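Side-chain contact in ribokinase, putative (Burkholderia thailandensis, PDB 3B1N), which probably phosphorylates nucleosides, as a pfkB-family kinase that binds ADP and the nucleoside analogue mizoribine: residues G68-G71 with P77-D80. Sequence-based numbering, arbitrary orientation.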
ATOM      1  N   GLY B  68      24.380   1.937   7.944  1.00 10.34           N
ATOM      2  CA  GLY B  68      23.500   1.759   6.771  1.00 10.20           C
ATOM      3  C   GLY B  68      23.980   2.614   5.636  1.00 10.90           C
ATOM      4  O   GLY B  68      24.925   3.432   5.793  1.00 11.25           O
ATOM      5  N   THR B  69      23.325   2.462   4.479  1.00 10.83           N
ATOM      6  CA  THR B  69      23.678   3.240   3.303  1.00 11.76           C
ATOM      7  C   THR B  69      22.548   4.182   2.873  1.00 11.10           C
ATOM      8  O   THR B  69      21.361   3.795   2.932  1.00 13.66           O
ATOM      9  CB  THR B  69      24.029   2.275   2.115  1.00 12.05           C
ATOM     10  OG1 THR B  69      23.058   1.222   2.068  1.00 13.55           O
ATOM     11  CG2 THR B  69      25.377   1.619   2.368  1.00 13.56           C
ATOM     12  N   LEU B  70      22.941   5.396   2.486  1.00  9.37           N
ATOM     13  CA  LEU B  70      22.072   6.440   1.899  1.00 10.57           C
ATOM     14  C   LEU B  70      22.546   6.767   0.478  1.00 10.63           C
ATOM     15  O   LEU B  70      23.664   6.376   0.082  1.00 12.34           O
ATOM     16  CB  LEU B  70      22.101   7.738   2.717  1.00 10.39           C
ATOM     17  CG  LEU B  70      21.288   7.647   4.016  1.00  9.30           C
ATOM     18  CD1 LEU B  70      21.691   8.901   4.860  1.00 11.26           C
ATOM     19  CD2 LEU B  70      19.795   7.638   3.690  1.00 11.35           C
ATOM     20  N   GLY B  71      21.688   7.425  -0.294  1.00 11.26           N
ATOM     21  CA  GLY B  71      22.061   7.799  -1.690  1.00 11.90           C
ATOM     22  C   GLY B  71      22.342   9.293  -1.741  1.00 11.77           C
ATOM     23  O   GLY B  71      21.545  10.070  -1.224  1.00 11.68           O
ATOM     24  N   PRO B  77      19.066  15.828   3.709  1.00 11.83           N
ATOM     25  CA  PRO B  77      18.171  16.107   4.849  1.00 11.69           C
ATOM     26  C   PRO B  77      18.358  15.131   5.996  1.00 12.09           C
ATOM     27  O   PRO B  77      18.251  15.521   7.179  1.00 11.80           O
ATOM     28  CB  PRO B  77      16.766  16.007   4.236  1.00 12.93           C
ATOM     29  CG  PRO B  77      17.025  16.488   2.801  1.00 13.84           C
ATOM     30  CD  PRO B  77      18.328  15.820   2.426  1.00 13.17           C
ATOM     31  N   TYR B  78      18.604  13.868   5.695  1.00 10.84           N
ATOM     32  CA  TYR B  78      18.826  12.875   6.749  1.00  9.97           C
ATOM     33  C   TYR B  78      20.156  13.094   7.444  1.00 11.39           C
ATOM     34  O   TYR B  78      20.198  12.973   8.674  1.00 11.02           O
ATOM     35  CB  TYR B  78      18.722  11.433   6.182  1.00 10.93           C
ATOM     36  CG  TYR B  78      17.924  10.484   7.067  1.00  9.08           C
ATOM     37  CD1 TYR B  78      16.976   9.599   6.517  1.00 10.42           C
ATOM     38  CD2 TYR B  78      18.203  10.370   8.428  1.00 11.79           C
ATOM     39  CE1 TYR B  78      16.266   8.712   7.308  1.00 10.60           C
ATOM     40  CE2 TYR B  78      17.497   9.488   9.229  1.00 10.82           C
ATOM     41  CZ  TYR B  78      16.525   8.654   8.659  1.00  9.44           C
ATOM     42  OH  TYR B  78      15.854   7.779   9.471  1.00  8.70           O
ATOM     43  N   LEU B  79      21.220  13.415   6.681  1.00 11.22           N
ATOM     44  CA  LEU B  79      22.521  13.694   7.298  1.00 11.25           C
ATOM     45  C   LEU B  79      22.365  14.881   8.221  1.00 11.34           C
ATOM     46  O   LEU B  79      22.893  14.822   9.375  1.00 12.73           O
ATOM     47  CB  LEU B  79      23.606  13.976   6.266  1.00 12.63           C
ATOM     48  CG  LEU B  79      23.808  12.801   5.299  1.00 13.67           C
ATOM     49  CD1 LEU B  79      24.840  13.218   4.288  1.00 14.92           C
ATOM     50  CD2 LEU B  79      24.243  11.497   6.014  1.00 16.86           C
ATOM     51  N   ASP B  80      21.645  15.917   7.758  1.00 11.44           N
ATOM     52  CA  ASP B  80      21.522  17.153   8.595  1.00 11.35           C
ATOM     53  C   ASP B  80      20.710  16.855   9.844  1.00 12.73           C
ATOM     54  O   ASP B  80      21.016  17.360  10.920  1.00 13.29           O
ATOM     55  CB  ASP B  80      20.874  18.241   7.745  1.00 13.18           C
ATOM     56  CG  ASP B  80      21.799  18.754   6.660  1.00 12.09           C
ATOM     57  OD1 ASP B  80      22.994  18.394   6.627  1.00 15.83           O
ATOM     58  OD2 ASP B  80      21.286  19.565   5.876  1.00 18.04           O
TER
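Leu-70 meets Tyr-78 and Leu-79 where the first strand and the helix of a beta-alpha-beta unit close on each other, a compact example of how helices cover the sheet in the Rossmann-like fold of the ribokinase family. Strand 64-71 leads into helix 76-85, which returns the chain to the parallel neighbour, strand 88-95.

The contact is apolar, and CD1 of Leu-70 makes both of the closest approaches. Leu-70 points toward the helix and places CD1 3.8 Å from CD2 of Leu-79, the two side chains running past each other in opposite directions. The same CD1 lies 4.1 Å from CB of Tyr-78, whose side chain crosses that of Leu-70 at about a right angle; the other branch of Leu-70, its CD2, lies obliquely to the ring. Leu-79 is also packed against Val-92 and Val-94 of strand 88-95, so it spans both strands of the unit.

The helix backbone sets the place of CB in Tyr-78, while a chi1 of -136°, away from a staggered value, sets the direction of the ring. The side chain of Tyr-78 lies about 7 Å from bound mizoribine and about 5 Å from Gly-48 and Asn-52, which line the nucleoside pocket. Phe-46 meets the ring edge-to-face. The polar end of the tyrosine looks elsewhere: its OH is hydrogen-bonded to Gly-47 O and Gln-290 NE2.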